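Long-range contacts in DNA-entry nuclease (Competence-specific nuclease) (Streptococcus agalactiae ILRI112, PDB 4QH0), which probably cleaves DNA and RNA without sequence specificity, as a magnesium-dependent competence-specific nuclease of the His-Me finger clan: residues G94-A99 / T219-L224; A107-A112 / Q138-N143. The protein carries 1 engineered substitution. All blocks are in the same frame, centred on the assembly; numbering follows the deposited sequence.

Overall arrangement
Interactions 1 and 2 lie about 11 Å apart, centre to centre, and they touch. Q97 joins them: its NE2 lies 2.8 Å from V108 O and its OE1 3.0 Å from A107 N, while I222 CD1 packs 3.3 Å from A107 CB. Interaction 2 is buried, about 9 Å from the chain's centre, and contains the metal site, where N143 OD1 binds magnesium at 2.1 Å; as in other His-Me finger nucleases, this is the probable catalytic centre. Interaction 1, between a loop and the C-terminal strand, lies farther out, on the surface, about 18 Å from the chain's centre. The pairing 107-112/138-143 falls between 94-99 and 219-224 in sequence.

Interaction 1. Residues G94-A99 / T219-L224; sequences GWHQVA and TGEITL
G94 and G220 meet backbone to backbone, with G94 CA 3.2 Å from T219 O and G220 CA 3.3 Å from G94 O, the latter a CA-H...O contact. Both glycines have positive phi. G220 and E221 form a G1 beta bulge, and T219 OG1 accepts from E221 N in an ST turn just before strand 222-224.

The two segments run in nearly the same direction but form no direct hydrogen bonds with each other; water makes the polar links. One water accepts from H96 N and donates to G220 O at 2.7 Å. A second lies in the plane of the H96 ring at its edge, 2.8 Å from H96 NE2, and donates to T219 O. With its CG anti to the carbonyl carbon (chi1 -66°), H96 brings CD2 edge-on to within 3.4 Å of T219 O. E221 runs alongside the ring, pointing the same way, with its CG 3.6 Å from H96 CD2 and its carboxylate plane turned 58° from the imidazole.

Farther along, V98 CG2 rests over a pair of apolar branches, 3.7 Å from I222 CG2 and 3.9 Å from L224 CD2. I222 also packs on Y213 and M215 of the partner strand.

Water bridges thus join the loop to the 219-221 turn, and apolar branches join it to the strand; the nearby E221 carboxylate, and a sulfate bound beside the H96 side chain, may favour the protonated imidazole.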
ATOM      1  N   GLY A  94      14.607  -2.449  -5.844  1.00 28.24           N
ATOM      2  CA  GLY A  94      14.244  -3.450  -6.830  1.00 28.55           C
ATOM      3  C   GLY A  94      13.551  -2.874  -8.048  1.00 26.74           C
ATOM      4  O   GLY A  94      12.869  -3.587  -8.779  1.00 33.11           O
ATOM      5  N   TRP A  95      13.730  -1.580  -8.278  1.00 30.23           N
ATOM      6  CA  TRP A  95      13.033  -0.907  -9.362  1.00 26.04           C
ATOM      7  C   TRP A  95      13.595  -1.299 -10.721  1.00 31.24           C
ATOM      8  O   TRP A  95      14.752  -1.019 -11.031  1.00 32.98           O
ATOM      9  CB  TRP A  95      13.128   0.603  -9.182  1.00 27.36           C
ATOM     10  CG  TRP A  95      12.347   1.390 -10.178  1.00 26.77           C
ATOM     11  CD1 TRP A  95      12.789   1.862 -11.377  1.00 33.63           C
ATOM     12  CD2 TRP A  95      10.985   1.811 -10.061  1.00 29.15           C
ATOM     13  NE1 TRP A  95      11.789   2.554 -12.013  1.00 29.23           N
ATOM     14  CE2 TRP A  95      10.669   2.534 -11.226  1.00 27.79           C
ATOM     15  CE3 TRP A  95      10.001   1.643  -9.083  1.00 25.27           C
ATOM     16  CZ2 TRP A  95       9.412   3.090 -11.440  1.00 24.63           C
ATOM     17  CZ3 TRP A  95       8.756   2.194  -9.298  1.00 24.28           C
ATOM     18  CH2 TRP A  95       8.471   2.910 -10.464  1.00 28.16           C
ATOM     19  N   HIS A  96      12.759  -1.952 -11.520  1.00 31.11           N
ATOM     20  CA  HIS A  96      13.094  -2.272 -12.900  1.00 29.95           C
ATOM     21  C   HIS A  96      11.874  -2.040 -13.783  1.00 30.38           C
ATOM     22  O   HIS A  96      10.991  -2.891 -13.880  1.00 34.42           O
ATOM     23  CB  HIS A  96      13.567  -3.718 -13.014  1.00 29.12           C
ATOM     24  CG  HIS A  96      14.859  -3.988 -12.309  1.00 31.41           C
ATOM     25  ND1 HIS A  96      16.045  -3.389 -12.676  1.00 34.57           N
ATOM     26  CD2 HIS A  96      15.155  -4.798 -11.265  1.00 33.30           C
ATOM     27  CE1 HIS A  96      17.015  -3.814 -11.886  1.00 35.53           C
ATOM     28  NE2 HIS A  96      16.502  -4.670 -11.021  1.00 37.65           N
ATOM     29  N   GLN A  97      11.829  -0.876 -14.421  1.00 32.25           N
ATOM     30  CA  GLN A  97      10.678  -0.481 -15.222  1.00 29.28           C
ATOM     31  C   GLN A  97      10.711  -1.116 -16.609  1.00 33.90           C
ATOM     32  O   GLN A  97      11.775  -1.257 -17.214  1.00 34.32           O
ATOM     33  CB  GLN A  97      10.634   1.041 -15.354  1.00 27.58           C
ATOM     34  CG  GLN A  97       9.399   1.573 -16.063  1.00 30.98           C
ATOM     35  CD  GLN A  97       8.125   1.333 -15.276  1.00 26.48           C
ATOM     36  OE1 GLN A  97       7.482   0.294 -15.414  1.00 25.64           O
ATOM     37  NE2 GLN A  97       7.751   2.301 -14.449  1.00 25.29           N
ATOM     38  N   VAL A  98       9.534  -1.499 -17.098  1.00 31.78           N
ATOM     39  CA  VAL A  98       9.384  -2.052 -18.440  1.00 29.70           C
ATOM     40  C   VAL A  98       8.017  -1.688 -19.007  1.00 32.35           C
ATOM     41  O   VAL A  98       7.036  -1.606 -18.270  1.00 33.14           O
ATOM     42  CB  VAL A  98       9.522  -3.595 -18.451  1.00 33.48           C
ATOM     43  CG1 VAL A  98      10.889  -4.024 -17.945  1.00 35.65           C
ATOM     44  CG2 VAL A  98       8.422  -4.253 -17.621  1.00 33.16           C
ATOM     45  N   ALA A  99       7.954  -1.472 -20.317  1.00 31.92           N
ATOM     46  CA  ALA A  99       6.679  -1.258 -20.990  1.00 26.99           C
ATOM     47  C   ALA A  99       5.894  -2.563 -20.991  1.00 31.17           C
ATOM     48  O   ALA A  99       6.481  -3.644 -21.054  1.00 29.94           O
ATOM     49  CB  ALA A  99       6.902  -0.772 -22.411  1.00 30.87           C
ATOM     50  N   THR A 219      14.692  -9.531  -6.668  1.00 30.51           N
ATOM     51  CA  THR A 219      15.428  -8.524  -7.424  1.00 34.74           C
ATOM     52  C   THR A 219      14.514  -7.418  -7.935  1.00 32.77           C
ATOM     53  O   THR A 219      14.959  -6.297  -8.185  1.00 32.84           O
ATOM     54  CB  THR A 219      16.105  -9.162  -8.646  1.00 34.86           C
ATOM     55  OG1 THR A 219      15.110  -9.762  -9.484  1.00 29.63           O
ATOM     56  CG2 THR A 219      17.104 -10.219  -8.210  1.00 31.44           C
ATOM     57  N   GLY A 220      13.238  -7.743  -8.098  1.00 30.83           N
ATOM     58  CA  GLY A 220      12.289  -6.829  -8.700  1.00 29.24           C
ATOM     59  C   GLY A 220      12.365  -6.864 -10.215  1.00 34.41           C
ATOM     60  O   GLY A 220      11.732  -6.056 -10.898  1.00 27.95           O
ATOM     61  N   GLU A 221      13.144  -7.804 -10.745  1.00 34.00           N
ATOM     62  CA  GLU A 221      13.256  -7.981 -12.187  1.00 35.51           C
ATOM     63  C   GLU A 221      11.963  -8.566 -12.737  1.00 34.92           C
ATOM     64  O   GLU A 221      11.384  -9.482 -12.151  1.00 35.63           O
ATOM     65  CB  GLU A 221      14.444  -8.883 -12.529  1.00 39.23           C
ATOM     66  CG  GLU A 221      15.799  -8.204 -12.334  1.00 38.79           C
ATOM     67  CD  GLU A 221      16.954  -9.185 -12.226  1.00 55.58           C
ATOM     68  OE1 GLU A 221      16.752 -10.391 -12.481  1.00 53.84           O
ATOM     69  OE2 GLU A 221      18.073  -8.744 -11.879  1.00 58.96           O
ATOM     70  N   ILE A 222      11.514  -8.021 -13.864  1.00 34.01           N
ATOM     71  CA  ILE A 222      10.228  -8.385 -14.442  1.00 36.90           C
ATOM     72  C   ILE A 222      10.375  -9.281 -15.667  1.00 39.76           C
ATOM     73  O   ILE A 222      11.133  -8.978 -16.586  1.00 43.00           O
ATOM     74  CB  ILE A 222       9.429  -7.116 -14.803  1.00 32.73           C
ATOM     75  CG1 ILE A 222       8.888  -6.481 -13.518  1.00 31.78           C
ATOM     76  CG2 ILE A 222       8.288  -7.436 -15.779  1.00 32.47           C
ATOM     77  CD1 ILE A 222       8.109  -5.217 -13.726  1.00 27.88           C
ATOM     78  N   THR A 223       9.632 -10.385 -15.660  1.00 40.28           N
ATOM     79  CA  THR A 223       9.554 -11.287 -16.800  1.00 34.03           C
ATOM     80  C   THR A 223       8.143 -11.234 -17.374  1.00 34.80           C
ATOM     81  O   THR A 223       7.198 -11.748 -16.776  1.00 41.24           O
ATOM     82  CB  THR A 223       9.892 -12.727 -16.394  1.00 37.19           C
ATOM     83  OG1 THR A 223      11.128 -12.747 -15.670  1.00 37.94           O
ATOM     84  CG2 THR A 223      10.015 -13.613 -17.622  1.00 44.22           C
ATOM     85  N   LEU A 224       8.010 -10.600 -18.535  1.00 39.17           N
ATOM     86  CA  LEU A 224       6.713 -10.414 -19.176  1.00 38.45           C
ATOM     87  C   LEU A 224       6.152 -11.733 -19.696  1.00 41.51           C
ATOM     88  O   LEU A 224       6.898 -12.681 -19.940  1.00 44.71           O
ATOM     89  CB  LEU A 224       6.833  -9.415 -20.327  1.00 37.11           C
ATOM     90  CG  LEU A 224       7.357  -8.022 -19.971  1.00 42.12           C
ATOM     91  CD1 LEU A 224       7.637  -7.228 -21.235  1.00 43.00           C
ATOM     92  CD2 LEU A 224       6.370  -7.285 -19.085  1.00 42.80           C
TER
HETATM   93  O   HOH W   1      10.363  -3.674 -10.967  1.00 28.54           O
HETATM   94  O   HOH W   2      17.550  -5.700  -8.589  1.00 33.56           O

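Interaction 2. Residues A107-A112 / Q138-N143; sequences AVDKGA and QTAHSN. Engineered in segment 107-112: A112 (natural residue His). With MG (magnesium ion), chain E.
D109 and N143 cross at about a right angle where strand 108-112 faces the short helix 140-144. N143 ND2 donates to D109 OD2 at 2.9 Å, nearly straight at 171°. The oxygen lies in the amide plane, whereas the donor reaches it on the anti side, 33° out of the carboxylate plane. D109 is held further by H106 on OD1 and Q144 on OD2. With CG anti to its own N (chi1 178°), N143 carries its amide toward the strand; the ND2 bond and the 2.1 Å bond of OD1 to magnesium together fix its rotation. Five waters complete an octahedral shell.

Q138 reaches the same site with an extended chain. Its OE1 lies 3.2 Å from G111 CA and accepts from a metal-bound water, while its NE2 bonds to Q153. Another metal-bound water links K110 O and A112 N; A112 is engineered, His in the natural sequence.

D109 and Q138 form an antiparallel hydrogen-bonded pair. Beyond it, A140 N donates to A107 O at 2.8 Å, and T139 OG1 N-caps the helix through S142 N. Strands 108-112 and 135-139 followed by helix 140-144 are consistent with the ββα-metal motif, and V108 packs on strands 213-215 and 222-224.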
ATOM      1  N   ALA A 107       4.977  -1.202 -16.179  1.00 29.51           N
ATOM      2  CA  ALA A 107       4.878  -2.280 -15.204  1.00 25.48           C
ATOM      3  C   ALA A 107       4.693  -1.804 -13.767  1.00 26.27           C
ATOM      4  O   ALA A 107       3.777  -2.251 -13.080  1.00 30.48           O
ATOM      5  CB  ALA A 107       6.093  -3.166 -15.293  1.00 26.07           C
ATOM      6  N   VAL A 108       5.565  -0.908 -13.317  1.00 27.63           N
ATOM      7  CA  VAL A 108       5.622  -0.552 -11.904  1.00 27.72           C
ATOM      8  C   VAL A 108       5.429   0.942 -11.662  1.00 25.82           C
ATOM      9  O   VAL A 108       5.790   1.775 -12.493  1.00 26.50           O
ATOM     10  CB  VAL A 108       6.956  -1.007 -11.273  1.00 26.95           C
ATOM     11  CG1 VAL A 108       7.004  -2.525 -11.171  1.00 24.40           C
ATOM     12  CG2 VAL A 108       8.134  -0.489 -12.080  1.00 23.63           C
ATOM     13  N   ASP A 109       4.837   1.256 -10.513  1.00 26.26           N
ATOM     14  CA  ASP A 109       4.675   2.627 -10.048  1.00 23.08           C
ATOM     15  C   ASP A 109       5.479   2.815  -8.774  1.00 23.30           C
ATOM     16  O   ASP A 109       5.864   1.845  -8.123  1.00 29.75           O
ATOM     17  CB  ASP A 109       3.203   2.929  -9.744  1.00 25.21           C
ATOM     18  CG  ASP A 109       2.373   3.152 -10.994  1.00 28.43           C
ATOM     19  OD1 ASP A 109       2.932   3.582 -12.024  1.00 28.42           O
ATOM     20  OD2 ASP A 109       1.149   2.916 -10.939  1.00 25.85           O
ATOM     21  N   LYS A 110       5.736   4.066  -8.416  1.00 23.26           N
ATOM     22  CA  LYS A 110       6.279   4.362  -7.104  1.00 25.59           C
ATOM     23  C   LYS A 110       5.139   4.243  -6.105  1.00 23.54           C
ATOM     24  O   LYS A 110       4.267   5.108  -6.032  1.00 28.35           O
ATOM     25  CB  LYS A 110       6.914   5.750  -7.068  1.00 25.67           C
ATOM     26  CG  LYS A 110       8.368   5.765  -7.529  1.00 27.76           C
ATOM     27  CD  LYS A 110       8.598   6.743  -8.661  1.00 31.21           C
ATOM     28  CE  LYS A 110      10.023   6.643  -9.189  1.00 36.86           C
ATOM     29  NZ  LYS A 110      10.411   7.811 -10.031  1.00 44.38           N
ATOM     30  N   GLY A 111       5.145   3.144  -5.360  1.00 22.39           N
ATOM     31  CA  GLY A 111       4.055   2.811  -4.465  1.00 26.03           C
ATOM     32  C   GLY A 111       4.213   3.382  -3.073  1.00 23.31           C
ATOM     33  O   GLY A 111       4.991   2.873  -2.266  1.00 21.62           O
ATOM     34  N   ALA A 112       3.474   4.451  -2.793  1.00 22.80           N
ATOM     35  CA  ALA A 112       3.438   5.030  -1.458  1.00 21.60           C
ATOM     36  C   ALA A 112       2.747   4.087  -0.488  1.00 21.91           C
ATOM     37  O   ALA A 112       1.703   3.522  -0.804  1.00 24.98           O
ATOM     38  CB  ALA A 112       2.712   6.361  -1.483  1.00 19.16           C
ATOM     39  N   GLN A 138       6.027  -0.962  -6.727  1.00 22.95           N
ATOM     40  CA  GLN A 138       4.689  -1.538  -6.737  1.00 25.99           C
ATOM     41  C   GLN A 138       4.144  -1.618  -8.154  1.00 22.58           C
ATOM     42  O   GLN A 138       4.336  -0.703  -8.950  1.00 31.30           O
ATOM     43  CB  GLN A 138       3.746  -0.699  -5.871  1.00 22.12           C
ATOM     44  CG  GLN A 138       2.362  -1.306  -5.701  1.00 20.10           C
ATOM     45  CD  GLN A 138       1.494  -0.514  -4.744  1.00 22.59           C
ATOM     46  OE1 GLN A 138       1.639   0.701  -4.626  1.00 24.02           O
ATOM     47  NE2 GLN A 138       0.593  -1.201  -4.052  1.00 17.21           N
ATOM     48  N   THR A 139       3.460  -2.716  -8.460  1.00 27.46           N
ATOM     49  CA  THR A 139       2.879  -2.899  -9.780  1.00 22.38           C
ATOM     50  C   THR A 139       1.878  -1.788 -10.030  1.00 29.07           C
ATOM     51  O   THR A 139       1.267  -1.273  -9.095  1.00 29.13           O
ATOM     52  CB  THR A 139       2.167  -4.259  -9.919  1.00 23.38           C
ATOM     53  OG1 THR A 139       1.024  -4.304  -9.057  1.00 25.48           O
ATOM     54  CG2 THR A 139       3.115  -5.404  -9.579  1.00 25.93           C
ATOM     55  N   ALA A 140       1.726  -1.406 -11.291  1.00 26.43           N
ATOM     56  CA  ALA A 140       0.799  -0.345 -11.639  1.00 24.52           C
ATOM     57  C   ALA A 140      -0.617  -0.782 -11.305  1.00 19.29           C
ATOM     58  O   ALA A 140      -1.437   0.024 -10.874  1.00 22.92           O
ATOM     59  CB  ALA A 140       0.922   0.010 -13.113  1.00 25.59           C
ATOM     60  N   HIS A 141      -0.899  -2.067 -11.482  1.00 25.02           N
ATOM     61  CA  HIS A 141      -2.230  -2.580 -11.198  1.00 23.42           C
ATOM     62  C   HIS A 141      -2.579  -2.494  -9.714  1.00 24.57           C
ATOM     63  O   HIS A 141      -3.623  -1.955  -9.355  1.00 28.14           O
ATOM     64  CB  HIS A 141      -2.381  -4.023 -11.667  1.00 26.63           C
ATOM     65  CG  HIS A 141      -3.651  -4.661 -11.203  1.00 27.54           C
ATOM     66  ND1 HIS A 141      -4.892  -4.260 -11.653  1.00 26.66           N
ATOM     67  CD2 HIS A 141      -3.880  -5.645 -10.303  1.00 23.29           C
ATOM     68  CE1 HIS A 141      -5.826  -4.983 -11.062  1.00 27.24           C
ATOM     69  NE2 HIS A 141      -5.238  -5.832 -10.239  1.00 24.69           N
ATOM     70  N   SER A 142      -1.714  -3.030  -8.856  1.00 27.69           N
ATOM     71  CA  SER A 142      -1.997  -3.067  -7.422  1.00 22.82           C
ATOM     72  C   SER A 142      -1.909  -1.677  -6.798  1.00 23.63           C
ATOM     73  O   SER A 142      -2.457  -1.439  -5.725  1.00 25.77           O
ATOM     74  CB  SER A 142      -1.054  -4.032  -6.700  1.00 19.62           C
ATOM     75  OG  SER A 142       0.285  -3.573  -6.727  1.00 21.16           O
ATOM     76  N   ASN A 143      -1.222  -0.762  -7.476  1.00 26.86           N
ATOM     77  CA  ASN A 143      -1.145   0.624  -7.030  1.00 23.97           C
ATOM     78  C   ASN A 143      -2.390   1.412  -7.422  1.00 24.85           C
ATOM     79  O   ASN A 143      -2.974   2.113  -6.598  1.00 25.64           O
ATOM     80  CB  ASN A 143       0.089   1.311  -7.617  1.00 18.55           C
ATOM     81  CG  ASN A 143       0.190   2.773  -7.214  1.00 25.14           C
ATOM     82  OD1 ASN A 143      -0.012   3.127  -6.051  1.00 29.74           O
ATOM     83  ND2 ASN A 143       0.493   3.634  -8.179  1.00 22.75           N
TER
HETATM   84 MG    MG E 301      -0.378   4.519  -4.481  1.00 35.36          MG
HETATM   85  O   HOH W   3       1.505   5.352  -4.763  1.00 26.27           O
HETATM   86  O   HOH W   4       0.612   3.088  -3.365  1.00 21.85           O
HETATM   87  O   HOH W   5      -1.987   3.226  -4.290  1.00 23.63           O
HETATM   88  O   HOH W   6      -1.225   5.688  -5.984  1.00 30.47           O
HETATM   89  O   HOH W   7      -0.753   5.661  -2.765  1.00 24.87           O